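Local coordinates for 39 kDa initiator binding protein (Trichomonas vaginalis, PDB 1Q87) that binds the initiator (Inr) element of core promoters, this chain being the C-terminal domain of the protein, at residues Ser117-Ser122 / Leu129-Gln134; Asn156-Lys161 / Lys195-Lys200; Glu79-Ile84 / Tyr99-Met104; Phe105-Tyr108 / Leu113-Ala116. All blocks are in the same frame, centred on the assembly; numbering follows the deposited sequence.

Contact 1: residues Ser117-Ser122 / Leu129-Gln134; sequences SLLLIS and LTFDPQ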
loop_
_atom_site.group_PDB
_atom_site.type_symbol
_atom_site.label_atom_id
_atom_site.label_comp_id
_atom_site.label_asym_id
_atom_site.label_seq_id
_atom_site.Cartn_x
_atom_site.Cartn_y
_atom_site.Cartn_z
ATOM N N SER A 117 5.539 -8.083 0.534
ATOM C CA SER A 117 6.222 -7.674 1.748
ATOM C C SER A 117 5.262 -7.374 2.899
ATOM O O SER A 117 5.303 -8.038 3.943
ATOM C CB SER A 117 7.098 -6.463 1.476
ATOM O OG SER A 117 7.609 -5.952 2.691
ATOM N N LEU A 118 4.375 -6.399 2.697
ATOM C CA LEU A 118 3.427 -6.000 3.728
ATOM C C LEU A 118 2.518 -7.137 4.093
ATOM O O LEU A 118 2.319 -7.446 5.268
ATOM C CB LEU A 118 2.565 -4.807 3.271
ATOM C CG LEU A 118 1.889 -3.850 4.281
ATOM C CD1 LEU A 118 0.416 -3.737 3.993
ATOM C CD2 LEU A 118 2.061 -4.322 5.696
ATOM N N LEU A 119 1.942 -7.743 3.076
ATOM C CA LEU A 119 1.021 -8.825 3.287
ATOM C C LEU A 119 1.592 -9.989 4.105
ATOM O O LEU A 119 0.871 -10.649 4.864
ATOM C CB LEU A 119 0.558 -9.326 1.939
ATOM C CG LEU A 119 -0.914 -9.666 1.841
ATOM C CD1 LEU A 119 -1.719 -8.647 2.625
ATOM C CD2 LEU A 119 -1.311 -9.647 0.349
ATOM N N LEU A 120 2.890 -10.239 3.964
ATOM C CA LEU A 120 3.500 -11.355 4.668
ATOM C C LEU A 120 3.594 -11.074 6.168
ATOM O O LEU A 120 3.422 -11.985 6.981
ATOM C CB LEU A 120 4.874 -11.658 4.070
ATOM C CG LEU A 120 5.423 -13.070 4.299
ATOM C CD1 LEU A 120 6.350 -13.077 5.508
ATOM C CD2 LEU A 120 4.252 -14.063 4.451
ATOM N N ILE A 121 3.839 -9.811 6.521
ATOM C CA ILE A 121 3.937 -9.361 7.917
ATOM C C ILE A 121 2.624 -9.595 8.671
ATOM O O ILE A 121 2.609 -10.216 9.733
ATOM C CB ILE A 121 4.241 -7.851 7.995
ATOM C CG1 ILE A 121 5.472 -7.518 7.165
ATOM C CG2 ILE A 121 4.463 -7.438 9.404
ATOM C CD1 ILE A 121 6.679 -8.315 7.538
ATOM N N SER A 122 1.524 -9.093 8.118
ATOM C CA SER A 122 0.221 -9.242 8.752
ATOM C C SER A 122 -0.221 -10.699 8.835
ATOM O O SER A 122 -0.936 -11.084 9.762
ATOM C CB SER A 122 -0.837 -8.433 7.992
ATOM O OG SER A 122 -2.163 -8.844 8.309
ATOM N N LEU A 129 -4.172 -6.562 8.929
ATOM C CA LEU A 129 -4.448 -5.756 7.723
ATOM C C LEU A 129 -5.811 -6.039 7.074
ATOM O O LEU A 129 -6.221 -7.195 6.933
ATOM C CB LEU A 129 -3.350 -5.970 6.670
ATOM C CG LEU A 129 -3.314 -5.047 5.432
ATOM C CD1 LEU A 129 -2.969 -3.633 5.817
ATOM C CD2 LEU A 129 -2.282 -5.527 4.458
ATOM N N THR A 130 -6.521 -4.984 6.683
ATOM C CA THR A 130 -7.826 -5.144 6.039
ATOM C C THR A 130 -7.962 -4.067 4.965
ATOM O O THR A 130 -7.524 -2.942 5.152
ATOM C CB THR A 130 -8.974 -5.002 7.084
ATOM O OG1 THR A 130 -10.255 -5.136 6.445
ATOM C CG2 THR A 130 -8.894 -3.647 7.771
ATOM N N PHE A 131 -8.534 -4.410 3.819
ATOM C CA PHE A 131 -8.699 -3.419 2.765
ATOM C C PHE A 131 -10.130 -2.955 2.670
ATOM O O PHE A 131 -10.506 -2.237 1.736
ATOM C CB PHE A 131 -8.247 -4.000 1.439
ATOM C CG PHE A 131 -6.791 -4.285 1.406
ATOM C CD1 PHE A 131 -5.890 -3.255 1.260
ATOM C CD2 PHE A 131 -6.315 -5.564 1.685
ATOM C CE1 PHE A 131 -4.539 -3.486 1.396
ATOM C CE2 PHE A 131 -4.961 -5.789 1.825
ATOM C CZ PHE A 131 -4.077 -4.756 1.683
ATOM N N ASP A 132 -10.921 -3.343 3.664
ATOM C CA ASP A 132 -12.324 -2.983 3.688
ATOM C C ASP A 132 -12.903 -3.123 5.103
ATOM O O ASP A 132 -13.612 -4.092 5.394
ATOM C CB ASP A 132 -13.045 -3.888 2.698
ATOM C CG ASP A 132 -14.534 -3.779 2.786
ATOM O OD1 ASP A 132 -15.028 -2.736 3.267
ATOM O OD2 ASP A 132 -15.205 -4.742 2.355
ATOM N N PRO A 133 -12.609 -2.152 5.999
ATOM C CA PRO A 133 -13.082 -2.143 7.395
ATOM C C PRO A 133 -14.605 -2.124 7.608
ATOM O O PRO A 133 -15.339 -1.389 6.942
ATOM C CB PRO A 133 -12.406 -0.904 7.985
ATOM C CG PRO A 133 -11.157 -0.802 7.203
ATOM C CD PRO A 133 -11.635 -1.066 5.790
ATOM N N GLN A 134 -15.060 -2.940 8.551
ATOM C CA GLN A 134 -16.472 -3.039 8.882
ATOM C C GLN A 134 -16.593 -3.704 10.251
ATOM O O GLN A 134 -16.292 -4.893 10.394
ATOM C CB GLN A 134 -17.214 -3.886 7.845
ATOM C CG GLN A 134 -17.182 -3.352 6.434
ATOM C CD GLN A 134 -18.032 -4.176 5.483
ATOM O OE1 GLN A 134 -17.970 -3.992 4.268
ATOM N NE2 GLN A 134 -18.837 -5.087 6.032
#

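Contact 2: residues Asn156-Lys161 / Lys195-Lys200; sequences NCLILK and KYFEMK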
loop_
_atom_site.group_PDB
_atom_site.type_symbol
_atom_site.label_atom_id
_atom_site.label_comp_id
_atom_site.label_asym_id
_atom_site.label_seq_id
_atom_site.Cartn_x
_atom_site.Cartn_y
_atom_site.Cartn_z
ATOM N N ASN A 156 -1.902 6.441 0.698
ATOM C CA ASN A 156 -0.558 5.882 0.915
ATOM C C ASN A 156 -0.282 5.843 2.418
ATOM O O ASN A 156 0.820 5.503 2.848
ATOM C CB ASN A 156 0.535 6.741 0.245
ATOM C CG ASN A 156 0.582 8.162 0.786
ATOM O OD1 ASN A 156 -0.457 8.749 1.112
ATOM N ND2 ASN A 156 1.787 8.745 0.851
ATOM N N CYS A 157 -1.276 6.186 3.226
ATOM C CA CYS A 157 -1.076 6.191 4.674
ATOM C C CYS A 157 -1.731 4.998 5.352
ATOM O O CYS A 157 -2.954 4.852 5.337
ATOM C CB CYS A 157 -1.642 7.490 5.293
ATOM S SG CYS A 157 -1.516 7.568 7.123
ATOM N N LEU A 158 -0.916 4.138 5.946
ATOM C CA LEU A 158 -1.455 2.988 6.659
ATOM C C LEU A 158 -1.704 3.410 8.117
ATOM O O LEU A 158 -0.807 3.884 8.813
ATOM C CB LEU A 158 -0.469 1.804 6.620
ATOM C CG LEU A 158 -0.799 0.619 7.553
ATOM C CD1 LEU A 158 -2.057 -0.080 7.031
ATOM C CD2 LEU A 158 0.407 -0.377 7.667
ATOM N N ILE A 159 -2.930 3.251 8.581
ATOM C CA ILE A 159 -3.232 3.609 9.960
ATOM C C ILE A 159 -3.192 2.308 10.753
ATOM O O ILE A 159 -3.728 1.319 10.279
ATOM C CB ILE A 159 -4.637 4.233 10.075
ATOM C CG1 ILE A 159 -4.718 5.515 9.255
ATOM C CG2 ILE A 159 -4.960 4.528 11.537
ATOM C CD1 ILE A 159 -6.139 6.084 9.225
ATOM N N LEU A 160 -2.550 2.322 11.931
ATOM C CA LEU A 160 -2.405 1.149 12.829
ATOM C C LEU A 160 -2.932 1.378 14.235
ATOM O O LEU A 160 -2.436 2.263 14.959
ATOM C CB LEU A 160 -0.943 0.761 12.970
ATOM C CG LEU A 160 -0.459 -0.189 11.894
ATOM C CD1 LEU A 160 1.050 -0.410 12.018
ATOM C CD2 LEU A 160 -1.246 -1.491 12.052
ATOM N N LYS A 161 -3.900 0.554 14.626
ATOM C CA LYS A 161 -4.531 0.648 15.945
ATOM C C LYS A 161 -3.981 -0.374 16.927
ATOM O O LYS A 161 -4.455 -1.500 16.975
ATOM C CB LYS A 161 -6.047 0.474 15.817
ATOM C CG LYS A 161 -6.815 0.804 17.083
ATOM C CD LYS A 161 -7.953 1.761 16.778
ATOM C CE LYS A 161 -8.654 2.231 18.041
ATOM N NZ LYS A 161 -9.452 3.471 17.801
ATOM N N LYS A 195 11.579 -4.026 7.678
ATOM C CA LYS A 195 12.503 -3.208 8.454
ATOM C C LYS A 195 11.727 -2.310 9.427
ATOM O O LYS A 195 12.057 -2.210 10.622
ATOM C CB LYS A 195 13.305 -2.308 7.497
ATOM C CG LYS A 195 14.745 -2.054 7.880
ATOM C CD LYS A 195 14.882 -1.333 9.213
ATOM C CE LYS A 195 16.350 -1.237 9.645
ATOM N NZ LYS A 195 17.195 -0.509 8.644
ATOM N N TYR A 196 10.706 -1.640 8.898
ATOM C CA TYR A 196 9.906 -0.731 9.685
ATOM C C TYR A 196 9.196 -1.423 10.823
ATOM O O TYR A 196 9.132 -0.877 11.925
ATOM C CB TYR A 196 8.889 -0.001 8.810
ATOM C CG TYR A 196 7.890 0.766 9.632
ATOM C CD1 TYR A 196 6.696 0.166 10.030
ATOM C CD2 TYR A 196 8.161 2.064 10.078
ATOM C CE1 TYR A 196 5.791 0.831 10.851
ATOM C CE2 TYR A 196 7.257 2.747 10.913
ATOM C CZ TYR A 196 6.075 2.115 11.293
ATOM O OH TYR A 196 5.177 2.730 12.135
ATOM N N PHE A 197 8.650 -2.606 10.575
ATOM C CA PHE A 197 7.967 -3.320 11.650
ATOM C C PHE A 197 8.961 -4.007 12.574
ATOM O O PHE A 197 8.583 -4.602 13.592
ATOM C CB PHE A 197 6.992 -4.340 11.088
ATOM C CG PHE A 197 5.647 -3.770 10.782
ATOM C CD1 PHE A 197 4.719 -3.584 11.796
ATOM C CD2 PHE A 197 5.319 -3.400 9.494
ATOM C CE1 PHE A 197 3.486 -3.042 11.535
ATOM C CE2 PHE A 197 4.089 -2.855 9.216
ATOM C CZ PHE A 197 3.164 -2.673 10.243
ATOM N N GLU A 198 10.235 -3.927 12.199
ATOM C CA GLU A 198 11.307 -4.501 12.993
ATOM C C GLU A 198 11.626 -3.417 14.016
ATOM O O GLU A 198 11.619 -3.648 15.228
ATOM C CB GLU A 198 12.524 -4.762 12.111
ATOM C CG GLU A 198 13.656 -5.522 12.790
ATOM C CD GLU A 198 14.981 -5.378 12.041
ATOM O OE1 GLU A 198 15.558 -4.266 12.062
ATOM O OE2 GLU A 198 15.439 -6.366 11.423
ATOM N N MET A 199 11.869 -2.222 13.494
ATOM C CA MET A 199 12.187 -1.051 14.292
ATOM C C MET A 199 11.060 -0.586 15.198
ATOM O O MET A 199 11.317 0.085 16.181
ATOM C CB MET A 199 12.533 0.116 13.379
ATOM C CG MET A 199 13.634 -0.150 12.418
ATOM S SD MET A 199 15.100 0.652 13.001
ATOM C CE MET A 199 14.864 2.290 12.315
ATOM N N LYS A 200 9.818 -0.911 14.858
ATOM C CA LYS A 200 8.674 -0.451 15.633
ATOM C C LYS A 200 7.621 -1.521 15.583
ATOM O O LYS A 200 6.639 -1.390 14.867
ATOM C CB LYS A 200 8.094 0.822 15.006
ATOM C CG LYS A 200 9.124 1.796 14.445
ATOM C CD LYS A 200 9.348 2.999 15.346
ATOM C CE LYS A 200 10.457 3.891 14.792
ATOM N NZ LYS A 200 10.555 5.227 15.460
#

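Contact 3: residues Glu79-Ile84 / Tyr99-Met104; sequences EVISAI and YKFLAM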
loop_
_atom_site.group_PDB
_atom_site.type_symbol
_atom_site.label_atom_id
_atom_site.label_comp_id
_atom_site.label_asym_id
_atom_site.label_seq_id
_atom_site.Cartn_x
_atom_site.Cartn_y
_atom_site.Cartn_z
ATOM N N GLU A 79 -6.101 -12.291 -8.686
ATOM C CA GLU A 79 -6.669 -12.560 -7.389
ATOM C C GLU A 79 -6.156 -11.555 -6.368
ATOM O O GLU A 79 -6.916 -11.060 -5.551
ATOM C CB GLU A 79 -6.351 -13.996 -6.954
ATOM C CG GLU A 79 -6.669 -15.021 -8.040
ATOM C CD GLU A 79 -7.054 -16.409 -7.513
ATOM O OE1 GLU A 79 -6.979 -16.641 -6.276
ATOM O OE2 GLU A 79 -7.432 -17.264 -8.363
ATOM N N VAL A 80 -4.871 -11.230 -6.434
ATOM C CA VAL A 80 -4.293 -10.320 -5.475
ATOM C C VAL A 80 -4.937 -8.940 -5.594
ATOM O O VAL A 80 -5.389 -8.358 -4.609
ATOM C CB VAL A 80 -2.792 -10.158 -5.704
ATOM C CG1 VAL A 80 -2.227 -9.042 -4.788
ATOM C CG2 VAL A 80 -2.086 -11.465 -5.416
ATOM N N ILE A 81 -4.951 -8.410 -6.810
ATOM C CA ILE A 81 -5.513 -7.102 -7.048
ATOM C C ILE A 81 -7.006 -7.036 -6.668
ATOM O O ILE A 81 -7.455 -6.094 -6.010
ATOM C CB ILE A 81 -5.300 -6.705 -8.521
ATOM C CG1 ILE A 81 -3.790 -6.566 -8.777
ATOM C CG2 ILE A 81 -5.992 -5.363 -8.829
ATOM C CD1 ILE A 81 -3.394 -6.349 -10.249
ATOM N N SER A 82 -7.762 -8.048 -7.064
ATOM C CA SER A 82 -9.178 -8.076 -6.774
ATOM C C SER A 82 -9.436 -8.004 -5.264
ATOM O O SER A 82 -10.417 -7.376 -4.845
ATOM C CB SER A 82 -9.808 -9.324 -7.355
ATOM O OG SER A 82 -11.147 -9.422 -6.922
ATOM N N ALA A 83 -8.559 -8.627 -4.465
ATOM C CA ALA A 83 -8.676 -8.638 -3.010
ATOM C C ALA A 83 -8.295 -7.319 -2.401
ATOM O O ALA A 83 -8.817 -6.951 -1.366
ATOM C CB ALA A 83 -7.820 -9.724 -2.403
ATOM N N ILE A 84 -7.358 -6.622 -3.014
ATOM C CA ILE A 84 -6.976 -5.339 -2.486
ATOM C C ILE A 84 -8.016 -4.274 -2.855
ATOM O O ILE A 84 -8.379 -3.420 -2.014
ATOM C CB ILE A 84 -5.553 -4.957 -2.959
ATOM C CG1 ILE A 84 -4.561 -5.935 -2.349
ATOM C CG2 ILE A 84 -5.153 -3.566 -2.467
ATOM C CD1 ILE A 84 -3.169 -5.813 -2.919
ATOM N N TYR A 99 -5.769 5.314 -8.360
ATOM C CA TYR A 99 -5.005 6.254 -7.519
ATOM C C TYR A 99 -4.784 5.647 -6.110
ATOM O O TYR A 99 -3.682 5.625 -5.576
ATOM C CB TYR A 99 -5.763 7.568 -7.372
ATOM C CG TYR A 99 -5.002 8.649 -6.640
ATOM C CD1 TYR A 99 -4.339 9.645 -7.354
ATOM C CD2 TYR A 99 -4.959 8.702 -5.233
ATOM C CE1 TYR A 99 -3.658 10.679 -6.706
ATOM C CE2 TYR A 99 -4.248 9.765 -4.552
ATOM C CZ TYR A 99 -3.614 10.743 -5.320
ATOM O OH TYR A 99 -2.956 11.816 -4.765
ATOM N N LYS A 100 -5.854 5.141 -5.535
ATOM C CA LYS A 100 -5.799 4.517 -4.231
ATOM C C LYS A 100 -4.824 3.329 -4.231
ATOM O O LYS A 100 -3.957 3.214 -3.348
ATOM C CB LYS A 100 -7.206 4.034 -3.858
ATOM C CG LYS A 100 -7.316 3.392 -2.505
ATOM C CD LYS A 100 -8.639 3.775 -1.813
ATOM C CE LYS A 100 -9.792 2.847 -2.190
ATOM N NZ LYS A 100 -10.933 2.911 -1.213
ATOM N N PHE A 101 -4.962 2.475 -5.252
ATOM C CA PHE A 101 -4.170 1.248 -5.362
ATOM C C PHE A 101 -2.691 1.513 -5.546
ATOM O O PHE A 101 -1.854 0.886 -4.906
ATOM C CB PHE A 101 -4.704 0.387 -6.500
ATOM C CG PHE A 101 -4.047 -0.938 -6.612
ATOM C CD1 PHE A 101 -4.238 -1.899 -5.634
ATOM C CD2 PHE A 101 -3.207 -1.223 -7.680
ATOM C CE1 PHE A 101 -3.599 -3.125 -5.709
ATOM C CE2 PHE A 101 -2.563 -2.453 -7.763
ATOM C CZ PHE A 101 -2.761 -3.402 -6.774
ATOM N N LEU A 102 -2.365 2.444 -6.417
ATOM C CA LEU A 102 -0.979 2.802 -6.661
ATOM C C LEU A 102 -0.400 3.573 -5.443
ATOM O O LEU A 102 0.801 3.505 -5.138
ATOM C CB LEU A 102 -0.885 3.642 -7.964
ATOM C CG LEU A 102 -1.012 2.858 -9.307
ATOM C CD1 LEU A 102 -1.305 3.785 -10.458
ATOM C CD2 LEU A 102 0.290 2.083 -9.596
ATOM N N ALA A 103 -1.269 4.279 -4.734
ATOM C CA ALA A 103 -0.871 5.052 -3.551
ATOM C C ALA A 103 -0.445 4.101 -2.446
ATOM O O ALA A 103 0.525 4.364 -1.766
ATOM C CB ALA A 103 -2.031 5.926 -3.056
ATOM N N MET A 104 -1.171 3.004 -2.278
ATOM C CA MET A 104 -0.831 2.014 -1.254
ATOM C C MET A 104 0.422 1.223 -1.578
ATOM O O MET A 104 1.300 1.098 -0.733
ATOM C CB MET A 104 -1.952 0.990 -1.041
ATOM C CG MET A 104 -3.292 1.595 -0.637
ATOM S SD MET A 104 -4.446 0.295 -0.354
ATOM C CE MET A 104 -5.198 0.177 -2.044
#

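Contact 4: residues Phe105-Tyr108 / Leu113-Ala116; sequences FGPY and LKIA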
loop_
_atom_site.group_PDB
_atom_site.type_symbol
_atom_site.label_atom_id
_atom_site.label_comp_id
_atom_site.label_asym_id
_atom_site.label_seq_id
_atom_site.Cartn_x
_atom_site.Cartn_y
_atom_site.Cartn_z
ATOM N N PHE A 105 0.518 0.715 -2.807
ATOM C CA PHE A 105 1.651 -0.130 -3.180
ATOM C C PHE A 105 2.495 0.210 -4.416
ATOM O O PHE A 105 3.274 -0.619 -4.849
ATOM C CB PHE A 105 1.170 -1.541 -3.328
ATOM C CG PHE A 105 0.477 -2.077 -2.125
ATOM C CD1 PHE A 105 1.190 -2.375 -0.948
ATOM C CD2 PHE A 105 -0.877 -2.368 -2.183
ATOM C CE1 PHE A 105 0.540 -2.960 0.151
ATOM C CE2 PHE A 105 -1.548 -2.959 -1.092
ATOM C CZ PHE A 105 -0.851 -3.255 0.069
ATOM N N GLY A 106 2.344 1.400 -4.990
ATOM C CA GLY A 106 3.156 1.766 -6.133
ATOM C C GLY A 106 4.568 2.190 -5.700
ATOM O O GLY A 106 4.853 2.248 -4.497
ATOM N N PRO A 107 5.460 2.526 -6.653
ATOM C CA PRO A 107 5.176 2.523 -8.109
ATOM C C PRO A 107 4.848 1.160 -8.688
ATOM O O PRO A 107 5.079 0.109 -8.062
ATOM C CB PRO A 107 6.445 3.109 -8.748
ATOM C CG PRO A 107 7.346 3.524 -7.577
ATOM C CD PRO A 107 6.904 2.670 -6.408
ATOM N N TYR A 108 4.287 1.169 -9.898
ATOM C CA TYR A 108 3.906 -0.092 -10.525
ATOM C C TYR A 108 5.117 -1.029 -10.802
ATOM O O TYR A 108 4.972 -2.234 -10.732
ATOM C CB TYR A 108 3.105 0.197 -11.792
ATOM C CG TYR A 108 3.919 0.186 -13.063
ATOM C CD1 TYR A 108 4.150 -1.010 -13.746
ATOM C CD2 TYR A 108 4.445 1.361 -13.579
ATOM C CE1 TYR A 108 4.880 -1.039 -14.909
ATOM C CE2 TYR A 108 5.177 1.358 -14.741
ATOM C CZ TYR A 108 5.397 0.146 -15.404
ATOM O OH TYR A 108 6.165 0.108 -16.535
ATOM N N LEU A 113 5.976 -6.499 -5.150
ATOM C CA LEU A 113 6.954 -6.774 -4.111
ATOM C C LEU A 113 6.433 -6.139 -2.846
ATOM O O LEU A 113 6.393 -6.814 -1.805
ATOM C CB LEU A 113 8.329 -6.195 -4.455
ATOM C CG LEU A 113 8.943 -6.801 -5.718
ATOM C CD1 LEU A 113 10.342 -6.177 -5.955
ATOM C CD2 LEU A 113 9.004 -8.340 -5.569
ATOM N N LYS A 114 6.017 -4.863 -2.933
ATOM C CA LYS A 114 5.479 -4.163 -1.760
ATOM C C LYS A 114 4.311 -4.940 -1.175
ATOM O O LYS A 114 4.244 -5.165 0.044
ATOM C CB LYS A 114 5.042 -2.743 -2.111
ATOM C CG LYS A 114 6.218 -1.894 -2.616
ATOM C CD LYS A 114 6.043 -0.426 -2.330
ATOM C CE LYS A 114 7.169 0.374 -2.874
ATOM N NZ LYS A 114 6.742 1.807 -2.905
ATOM N N ILE A 115 3.442 -5.425 -2.047
ATOM C CA ILE A 115 2.287 -6.170 -1.577
ATOM C C ILE A 115 2.700 -7.390 -0.795
ATOM O O ILE A 115 2.275 -7.560 0.348
ATOM C CB ILE A 115 1.319 -6.590 -2.741
ATOM C CG1 ILE A 115 0.573 -5.356 -3.296
ATOM C CG2 ILE A 115 0.338 -7.654 -2.244
ATOM C CD1 ILE A 115 -0.302 -5.649 -4.500
ATOM N N ALA A 116 3.511 -8.248 -1.415
ATOM C CA ALA A 116 3.984 -9.461 -0.744
ATOM C C ALA A 116 4.654 -9.075 0.577
ATOM O O ALA A 116 4.362 -9.654 1.626
ATOM C CB ALA A 116 4.987 -10.209 -1.627
#

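Contact 1: residues Ser117-Ser122 / Leu129-Gln134
Leu118 and Leu129 each carry CG on the side away from the backbone N (chi1 -156° and -170°), which directs both side chains toward each other across the contact. Methyl meets methyl there: Leu118 CD1 lies 3.3 Å from Leu129 CD2, tight for two carbons, and 3.8 Å from Leu129 CD1. Leu119, one residue further along the helix, crosses Leu129 at about a right angle and brings its CD1 to 3.7 Å from Leu129 CD2, so that this one methyl branch is touched by two leucines. The same Leu119 CD1 reaches the edge of the Phe131 ring near its plane, 4.4 Å from CE2. A branched leucine suits position 129 because its two methyls can be shared between neighbours.

The polar link sits beside the leucines. Ser122 OG, also turned away from its own N (chi1 163°), accepts the N-H of Leu129 over 3.1 Å in a fairly straight bond. Ser122 OG also comes to 3.5 Å from Leu129 CB, so the small hydroxyl side chain allows the incoming backbone to lie close against the helix while giving the loop amide a partner. Trp128 packs on both Leu118 and Ser122, and Thr130 goes on to pair through its backbone with Gly148 of strand 147-151. The arrangement is that of a chain folding back over the last turns of a helix, here helix 111-123, on its way to the antiparallel sheet.

Contact 2: residues Asn156-Lys161 / Lys195-Lys200
The Phe197 ring receives the two leucines of the strand at different places: Leu158 CD2 comes to its edge, near the ring plane and 4.4 Å from CZ, whereas Leu160 CD1 approaches obliquely, 3.6 Å from CZ and equally close to CE1. One face of the same ring has Tyr196 CD1 over it, 3.9 Å above the plane and offset toward the rim. The Tyr196 ring in turn has Phe197 CD2 at its edge, in plane, so the edge of the tyrosine is set against the face of the phenylalanine. Trp128 meets the Phe197 ring as well, with the two planes at about 40°.

Phe197 does not leave the helix directly toward the strand; with CG beside its backbone N (chi1 -86°), the ring lies over so that its far end meets the leucines. Leu160 comes from the opposite direction. A long, flat side chain suits this place, because the backbones stay well apart, with the CA atoms of Leu160 and Phe197 separated by 11.4 Å. Leu158 and Leu160, two apart on the strand, both point to the helix, while the intervening Ile159 packs on Trp149 and Asp151. All three touching residues are buried and apolar. This is the pattern of an alpha-helix, 193-199, laid against one side of an antiparallel beta-sheet.

Contact 3: residues Glu79-Ile84 / Tyr99-Met104
The outer end of the Phe101 ring meets Ile81 and Ile84, which sit three residues apart on helix 74-84 and cross the phenylalanine at about a right angle. Phe101 CG is anti to the backbone N (chi1 -175°), a conformation that carries the ring out from helix 95-105 to the other helix. Ile84 meets the ring at its edge: CG2 lies in the ring plane, 3.6 Å from Phe101 CE1 and 3.7 Å from Phe101 CD1. Ile81 approaches next to it, at CZ, with CG1 placed obliquely 3.9 Å from Phe101 CZ and CG2 over one face, offset toward the rim.

The two short helical segments run at 107° to each other with axes 11.7 Å apart, a steep crossing in the helical part of the domain in which the large ring bridges the gap. Helix 111-123 packs beside them through Ile115, which touches both Ile84 and Phe101, and Phe67 of helix 56-67 also meets Phe101.

Both isoleucines share one conformation, CG1 beside the backbone N and CG2 anti to it; in Ile84 this leaves CG2 to serve two partners. The second is Met104, whose unbranched chain runs out straight at chi2 and then bends at chi3 (-92°), bringing CE to 3.8 Å from Ile84 CG2. Methionine suits this buried place, since its flexible end can settle against a branched neighbour one turn beyond the phenylalanine.

Contact 4: residues Phe105-Tyr108 / Leu113-Ala116
The short link between two successive helices, 95-105 and 111-123, folds back on the second: Phe105, Gly106 and Pro107, at the link that follows helix 95-105, meet Lys114 and Ile115 on helix 111-123. The turn contains a cis peptide bond between Gly106 and Pro107, a geometry that proline tolerates far better than other residues.

On the apolar side, Ile115 rests over one face of the Phe105 ring in a CH-pi contact. Its CG1 stands 3.6 Å from the centroid of that ring, 18° off the normal, and 3.5 Å from Phe105 CG. The side chains cross at about a right angle, and the part laid on the ring is the CG1 methylene. Ile84 of helix 74-84 also packs on Phe105, as does Leu118.

Lys114 unites apolar and polar roles. With CG beside the backbone N (chi1 -61°) and an extended chain beyond it, its methylenes run past the loop: CB lies 4.0 Å from Phe105 CD1, and CD 3.7 Å from Phe105 O. The length of lysine carries the ammonium to the carbonyl of Gly106, to which it donates a hydrogen bond; the bond to Gly106 O is modelled too short for its geometry to be trusted. Ile175 O and Asn171 OD1 also accept from Lys114 NZ, and together these oxygens probably favour the charged form of this buried amine. Beside this grip, Pro107 CD lies 3.6 Å from Lys114 NZ.

In the fold
Contacts 2, 3 and 4 are buried, whereas contact 1 is only partly so. Contacts 1 and 4 share helix 111-123, and contacts 3 and 4 adjoin where Ile84 CD1 meets Ile115 CD1 at 3.3 Å, making one continuous apolar region among three helices. Contact 1 extends it toward the sheet: Phe131 packs on Phe105 of contact 4, and Leu129 on Leu158 of contact 2. Contacts 2 and 4, with centres about 15 Å apart, do not touch. Chemistry follows place: helix against strand and helix against helix, in contacts 2 and 3, are purely apolar, while the two contacts with loops, 1 and 4, add a hydrogen bond to loop backbone.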